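Local structure of CRISPR system Cmr subunit Cmr5 (Thermus thermophilus HB8, 2ZOP) at residues L62-Y72 with L93-F104. The protein is probably part of the Cmr ribonucleoprotein complex, which takes part in CRISPR-based immunity against viruses, plasmids and other mobile genetic elements. Numbering follows the deposited sequence.
Sequences LGNDLAQVLGY and LTREVLAAAEWF
Phe-104 drives its ring into helix 57-69 as a knob, seated in a hole made by Leu-62, Asp-65, Leu-66 and Val-69. Phe-104 CE2 comes down on the backbone, 3.5 Å from Leu-66 CA, while its CD1 meets Leu-62 CD2 at 3.6 Å and its CZ lies equally close to Val-69 CG2. Leu-66 answers in the other direction, filling the hole among Val-97, Ala-100, Ala-101 and Phe-104. With its CG anti to the backbone N (chi1 179°), Leu-66 can send CD1 to within 3.7 Å of Ala-101 CA; the small alanines let it that near the opposing backbone.

One turn on, Leu-70 crosses Val-97 at about a right angle. The Leu-70 CD1 to Val-97 CG2 distance of 3.4 Å is tighter than normal van der Waals contact, and the other methyl, CD2, rests on Ala-100 CB.

Beyond the Schellman motif at Gly-71, Tyr-72 lays its OH against Leu-93 CD1. A water ties the two segments together here, 2.7 Å from Tyr-72 OH and donating to Glu-96 OE2; Glu-96 OE1 makes a salt bridge with Arg-4.

The axes of segments 62-69 and 93-104 cross at 118° and approach to 10.0 Å near the centre of this all-alpha subunit, and Leu-35 of helix 25-42 also packs on Leu-62 and Leu-66. No direct hydrogen bond spans the contact, so the crossing is held by interlocking apolar side chains, with the water bridge as its polar supplement.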
ATOM      1  N   LEU A  62       7.445  18.748 -14.470  1.00 16.40           N
ATOM      2  CA  LEU A  62       6.126  18.264 -14.060  1.00 16.37           C
ATOM      3  C   LEU A  62       6.033  18.422 -12.539  1.00 16.88           C
ATOM      4  O   LEU A  62       5.044  18.941 -12.008  1.00 16.38           O
ATOM      5  CB  LEU A  62       5.956  16.788 -14.468  1.00 16.60           C
ATOM      6  CG  LEU A  62       4.637  16.033 -14.201  1.00 17.57           C
ATOM      7  CD1 LEU A  62       4.539  15.617 -12.739  1.00 17.09           C
ATOM      8  CD2 LEU A  62       3.450  16.902 -14.595  1.00 14.88           C
ATOM      9  N   GLY A  63       7.088  18.007 -11.844  1.00 15.96           N
ATOM     10  CA  GLY A  63       7.110  18.102 -10.389  1.00 16.41           C
ATOM     11  C   GLY A  63       6.959  19.514  -9.842  1.00 18.23           C
ATOM     12  O   GLY A  63       6.171  19.752  -8.928  1.00 14.35           O
ATOM     13  N   ASN A  64       7.721  20.456 -10.391  1.00 17.49           N
ATOM     14  CA  ASN A  64       7.648  21.839  -9.943  1.00 14.00           C
ATOM     15  C   ASN A  64       6.295  22.451 -10.307  1.00 14.92           C
ATOM     16  O   ASN A  64       5.711  23.173  -9.513  1.00 15.19           O
ATOM     17  CB  ASN A  64       8.803  22.655 -10.543  1.00 16.87           C
ATOM     18  CG  ASN A  64      10.122  22.408  -9.829  1.00 17.09           C
ATOM     19  OD1 ASN A  64      10.185  22.413  -8.600  1.00 12.68           O
ATOM     20  ND2 ASN A  64      11.186  22.200 -10.597  1.00 17.69           N
ATOM     21  N   ASP A  65       5.790  22.156 -11.501  1.00 15.82           N
ATOM     22  CA  ASP A  65       4.488  22.675 -11.909  1.00 15.39           C
ATOM     23  C   ASP A  65       3.398  22.209 -10.942  1.00 16.48           C
ATOM     24  O   ASP A  65       2.574  23.001 -10.492  1.00 17.11           O
ATOM     25  CB  ASP A  65       4.131  22.202 -13.319  1.00 12.39           C
ATOM     26  CG  ASP A  65       4.951  22.894 -14.397  1.00 19.21           C
ATOM     27  OD1 ASP A  65       5.709  23.829 -14.064  1.00 18.01           O
ATOM     28  OD2 ASP A  65       4.831  22.513 -15.576  1.00 14.74           O
ATOM     29  N   LEU A  66       3.393  20.920 -10.631  1.00 16.19           N
ATOM     30  CA  LEU A  66       2.392  20.378  -9.725  1.00 14.41           C
ATOM     31  C   LEU A  66       2.492  21.038  -8.359  1.00 14.69           C
ATOM     32  O   LEU A  66       1.478  21.421  -7.777  1.00 12.57           O
ATOM     33  CB  LEU A  66       2.546  18.856  -9.606  1.00 16.82           C
ATOM     34  CG  LEU A  66       1.559  18.167  -8.646  1.00 20.19           C
ATOM     35  CD1 LEU A  66       1.260  16.756  -9.102  1.00 22.57           C
ATOM     36  CD2 LEU A  66       2.151  18.166  -7.256  1.00 19.44           C
ATOM     37  N   ALA A  67       3.708  21.185  -7.843  1.00 13.78           N
ATOM     38  CA  ALA A  67       3.875  21.818  -6.541  1.00 13.58           C
ATOM     39  C   ALA A  67       3.338  23.253  -6.567  1.00 16.54           C
ATOM     40  O   ALA A  67       2.760  23.719  -5.587  1.00 15.17           O
ATOM     41  CB  ALA A  67       5.349  21.815  -6.130  1.00 15.10           C
ATOM     42  N   GLN A  68       3.518  23.954  -7.684  1.00 16.50           N
ATOM     43  CA  GLN A  68       3.037  25.330  -7.760  1.00 19.22           C
ATOM     44  C   GLN A  68       1.516  25.354  -7.828  1.00 19.65           C
ATOM     45  O   GLN A  68       0.871  26.200  -7.205  1.00 17.99           O
ATOM     46  CB  GLN A  68       3.666  26.048  -8.959  1.00 19.54           C
ATOM     47  CG  GLN A  68       5.144  26.341  -8.728  1.00 22.35           C
ATOM     48  CD  GLN A  68       5.890  26.794  -9.980  1.00 25.88           C
ATOM     49  OE1 GLN A  68       7.027  27.248  -9.893  1.00 34.53           O
ATOM     50  NE2 GLN A  68       5.264  26.657 -11.137  1.00 26.39           N
ATOM     51  N   VAL A  69       0.942  24.410  -8.566  1.00 18.42           N
ATOM     52  CA  VAL A  69      -0.509  24.320  -8.657  1.00 19.01           C
ATOM     53  C   VAL A  69      -1.081  24.142  -7.251  1.00 19.59           C
ATOM     54  O   VAL A  69      -2.131  24.690  -6.928  1.00 19.67           O
ATOM     55  CB  VAL A  69      -0.928  23.134  -9.537  1.00 15.45           C
ATOM     56  CG1 VAL A  69      -2.391  22.804  -9.328  1.00 18.78           C
ATOM     57  CG2 VAL A  69      -0.682  23.486 -10.986  1.00 15.97           C
ATOM     58  N   LEU A  70      -0.383  23.379  -6.414  1.00 18.13           N
ATOM     59  CA  LEU A  70      -0.840  23.165  -5.054  1.00 19.86           C
ATOM     60  C   LEU A  70      -0.537  24.340  -4.124  1.00 20.11           C
ATOM     61  O   LEU A  70      -0.906  24.313  -2.959  1.00 21.22           O
ATOM     62  CB  LEU A  70      -0.246  21.876  -4.488  1.00 21.21           C
ATOM     63  CG  LEU A  70      -0.768  20.580  -5.116  1.00 23.49           C
ATOM     64  CD1 LEU A  70      -0.135  19.389  -4.415  1.00 26.27           C
ATOM     65  CD2 LEU A  70      -2.284  20.516  -4.993  1.00 24.90           C
ATOM     66  N   GLY A  71       0.142  25.363  -4.636  1.00 22.86           N
ATOM     67  CA  GLY A  71       0.434  26.526  -3.815  1.00 22.99           C
ATOM     68  C   GLY A  71       1.805  26.584  -3.167  1.00 23.71           C
ATOM     69  O   GLY A  71       2.067  27.481  -2.358  1.00 23.07           O
ATOM     70  N   TYR A  72       2.678  25.640  -3.504  1.00 18.55           N
ATOM     71  CA  TYR A  72       4.031  25.626  -2.950  1.00 17.77           C
ATOM     72  C   TYR A  72       4.957  26.347  -3.918  1.00 16.01           C
ATOM     73  O   TYR A  72       4.621  26.519  -5.088  1.00 12.76           O
ATOM     74  CB  TYR A  72       4.508  24.183  -2.756  1.00 16.23           C
ATOM     75  CG  TYR A  72       3.735  23.453  -1.686  1.00 20.14           C
ATOM     76  CD1 TYR A  72       4.108  23.544  -0.347  1.00 15.53           C
ATOM     77  CD2 TYR A  72       2.601  22.710  -2.006  1.00 19.13           C
ATOM     78  CE1 TYR A  72       3.364  22.910   0.651  1.00 20.18           C
ATOM     79  CE2 TYR A  72       1.856  22.076  -1.028  1.00 21.70           C
ATOM     80  CZ  TYR A  72       2.237  22.175   0.296  1.00 19.30           C
ATOM     81  OH  TYR A  72       1.496  21.535   1.265  1.00 22.65           O
ATOM     82  N   LEU A  93      -2.173  15.358   2.494  1.00 16.33           N
ATOM     83  CA  LEU A  93      -1.320  15.902   1.443  1.00 17.07           C
ATOM     84  C   LEU A  93      -1.276  14.909   0.290  1.00 18.51           C
ATOM     85  O   LEU A  93      -1.302  15.289  -0.886  1.00 15.46           O
ATOM     86  CB  LEU A  93       0.091  16.149   1.967  1.00 17.48           C
ATOM     87  CG  LEU A  93       1.053  16.772   0.956  1.00 17.76           C
ATOM     88  CD1 LEU A  93       0.508  18.120   0.496  1.00 22.25           C
ATOM     89  CD2 LEU A  93       2.440  16.922   1.594  1.00 17.33           C
ATOM     90  N   THR A  94      -1.213  13.629   0.639  1.00 18.18           N
ATOM     91  CA  THR A  94      -1.186  12.577  -0.364  1.00 18.85           C
ATOM     92  C   THR A  94      -2.426  12.693  -1.264  1.00 18.39           C
ATOM     93  O   THR A  94      -2.315  12.669  -2.488  1.00 18.46           O
ATOM     94  CB  THR A  94      -1.145  11.182   0.306  1.00 18.14           C
ATOM     95  OG1 THR A  94       0.134  10.989   0.938  1.00 16.73           O
ATOM     96  CG2 THR A  94      -1.388  10.076  -0.727  1.00 14.99           C
ATOM     97  N   ARG A  95      -3.602  12.830  -0.657  1.00 16.46           N
ATOM     98  CA  ARG A  95      -4.845  12.943  -1.424  1.00 19.73           C
ATOM     99  C   ARG A  95      -4.831  14.125  -2.381  1.00 18.04           C
ATOM    100  O   ARG A  95      -5.272  14.011  -3.518  1.00 18.16           O
ATOM    101  CB  ARG A  95      -6.054  13.104  -0.500  1.00 23.22           C
ATOM    102  CG  ARG A  95      -6.379  11.902   0.364  1.00 30.80           C
ATOM    103  CD  ARG A  95      -7.807  12.018   0.893  1.00 33.93           C
ATOM    104  NE  ARG A  95      -8.018  13.226   1.692  1.00 30.51           N
ATOM    105  CZ  ARG A  95      -7.844  13.300   3.010  1.00 36.16           C
ATOM    106  NH1 ARG A  95      -7.456  12.236   3.698  1.00 35.40           N
ATOM    107  NH2 ARG A  95      -8.067  14.440   3.648  1.00 37.12           N
ATOM    108  N   GLU A  96      -4.345  15.261  -1.894  1.00 18.15           N
ATOM    109  CA  GLU A  96      -4.265  16.494  -2.677  1.00 20.80           C
ATOM    110  C   GLU A  96      -3.307  16.372  -3.858  1.00 17.14           C
ATOM    111  O   GLU A  96      -3.642  16.728  -4.982  1.00 18.55           O
ATOM    112  CB  GLU A  96      -3.848  17.648  -1.756  1.00 22.97           C
ATOM    113  CG  GLU A  96      -4.925  17.991  -0.735  1.00 25.92           C
ATOM    114  CD  GLU A  96      -4.466  18.973   0.330  1.00 32.08           C
ATOM    115  OE1 GLU A  96      -5.322  19.438   1.118  1.00 32.86           O
ATOM    116  OE2 GLU A  96      -3.259  19.273   0.392  1.00 33.38           O
ATOM    117  N   VAL A  97      -2.114  15.857  -3.604  1.00 17.50           N
ATOM    118  CA  VAL A  97      -1.131  15.681  -4.664  1.00 15.96           C
ATOM    119  C   VAL A  97      -1.675  14.694  -5.703  1.00 17.88           C
ATOM    120  O   VAL A  97      -1.575  14.931  -6.908  1.00 15.45           O
ATOM    121  CB  VAL A  97       0.213  15.190  -4.072  1.00 18.89           C
ATOM    122  CG1 VAL A  97       1.172  14.780  -5.171  1.00 13.14           C
ATOM    123  CG2 VAL A  97       0.829  16.309  -3.235  1.00 13.25           C
ATOM    124  N   LEU A  98      -2.279  13.602  -5.241  1.00 19.00           N
ATOM    125  CA  LEU A  98      -2.836  12.611  -6.165  1.00 18.72           C
ATOM    126  C   LEU A  98      -3.935  13.242  -7.032  1.00 18.98           C
ATOM    127  O   LEU A  98      -3.995  13.002  -8.239  1.00 20.04           O
ATOM    128  CB  LEU A  98      -3.398  11.408  -5.391  1.00 17.92           C
ATOM    129  CG  LEU A  98      -3.998  10.259  -6.213  1.00 21.71           C
ATOM    130  CD1 LEU A  98      -2.957   9.749  -7.190  1.00 24.25           C
ATOM    131  CD2 LEU A  98      -4.457   9.126  -5.293  1.00 24.23           C
ATOM    132  N   ALA A  99      -4.796  14.058  -6.431  1.00 17.33           N
ATOM    133  CA  ALA A  99      -5.865  14.710  -7.201  1.00 17.89           C
ATOM    134  C   ALA A  99      -5.291  15.674  -8.246  1.00 16.80           C
ATOM    135  O   ALA A  99      -5.745  15.693  -9.390  1.00 14.56           O
ATOM    136  CB  ALA A  99      -6.809  15.461  -6.273  1.00 20.08           C
ATOM    137  N   ALA A 100      -4.306  16.483  -7.849  1.00 16.52           N
ATOM    138  CA  ALA A 100      -3.673  17.426  -8.775  1.00 14.40           C
ATOM    139  C   ALA A 100      -2.957  16.642  -9.880  1.00 17.64           C
ATOM    140  O   ALA A 100      -3.053  16.977 -11.059  1.00 20.28           O
ATOM    141  CB  ALA A 100      -2.676  18.322  -8.019  1.00 17.46           C
ATOM    142  N   ALA A 101      -2.258  15.579  -9.492  1.00 16.06           N
ATOM    143  CA  ALA A 101      -1.538  14.740 -10.442  1.00 16.86           C
ATOM    144  C   ALA A 101      -2.482  14.150 -11.498  1.00 19.57           C
ATOM    145  O   ALA A 101      -2.172  14.147 -12.696  1.00 13.49           O
ATOM    146  CB  ALA A 101      -0.818  13.621  -9.698  1.00 19.29           C
ATOM    147  N   GLU A 102      -3.634  13.644 -11.064  1.00 17.42           N
ATOM    148  CA  GLU A 102      -4.588  13.083 -12.017  1.00 18.75           C
ATOM    149  C   GLU A 102      -5.008  14.118 -13.066  1.00 17.10           C
ATOM    150  O   GLU A 102      -5.221  13.774 -14.228  1.00 20.52           O
ATOM    151  CB  GLU A 102      -5.829  12.549 -11.291  1.00 20.45           C
ATOM    152  CG  GLU A 102      -5.569  11.309 -10.450  1.00 26.20           C
ATOM    153  CD  GLU A 102      -5.181  10.103 -11.292  1.00 30.00           C
ATOM    154  OE1 GLU A 102      -5.067   8.995 -10.725  1.00 31.54           O
ATOM    155  OE2 GLU A 102      -4.985  10.264 -12.518  1.00 29.59           O
ATOM    156  N   TRP A 103      -5.133  15.380 -12.665  1.00 14.80           N
ATOM    157  CA  TRP A 103      -5.515  16.416 -13.622  1.00 15.53           C
ATOM    158  C   TRP A 103      -4.400  16.643 -14.637  1.00 15.94           C
ATOM    159  O   TRP A 103      -4.661  16.792 -15.826  1.00 15.33           O
ATOM    160  CB  TRP A 103      -5.868  17.726 -12.901  1.00 17.05           C
ATOM    161  CG  TRP A 103      -7.199  17.652 -12.215  1.00 16.75           C
ATOM    162  CD1 TRP A 103      -7.443  17.818 -10.886  1.00 19.94           C
ATOM    163  CD2 TRP A 103      -8.466  17.338 -12.821  1.00 18.49           C
ATOM    164  NE1 TRP A 103      -8.778  17.623 -10.620  1.00 19.46           N
ATOM    165  CE2 TRP A 103      -9.431  17.327 -11.787  1.00 22.50           C
ATOM    166  CE3 TRP A 103      -8.877  17.062 -14.132  1.00 19.70           C
ATOM    167  CZ2 TRP A 103     -10.786  17.050 -12.022  1.00 20.21           C
ATOM    168  CZ3 TRP A 103     -10.226  16.787 -14.371  1.00 20.35           C
ATOM    169  CH2 TRP A 103     -11.165  16.783 -13.315  1.00 20.84           C
ATOM    170  N   PHE A 104      -3.157  16.668 -14.171  1.00 14.09           N
ATOM    171  CA  PHE A 104      -2.021  16.839 -15.073  1.00 16.29           C
ATOM    172  C   PHE A 104      -2.053  15.692 -16.077  1.00 17.13           C
ATOM    173  O   PHE A 104      -1.852  15.890 -17.281  1.00 13.41           O
ATOM    174  CB  PHE A 104      -0.706  16.790 -14.292  1.00 12.81           C
ATOM    175  CG  PHE A 104      -0.270  18.122 -13.754  1.00 12.71           C
ATOM    176  CD1 PHE A 104       0.509  18.981 -14.531  1.00 13.66           C
ATOM    177  CD2 PHE A 104      -0.638  18.523 -12.478  1.00 12.02           C
ATOM    178  CE1 PHE A 104       0.912  20.215 -14.046  1.00 13.33           C
ATOM    179  CE2 PHE A 104      -0.239  19.761 -11.980  1.00 14.40           C
ATOM    180  CZ  PHE A 104       0.539  20.610 -12.767  1.00 15.45           C
TER
HETATM  181  O   HOH W   1      -1.158  21.571   0.731  1.00 31.53           O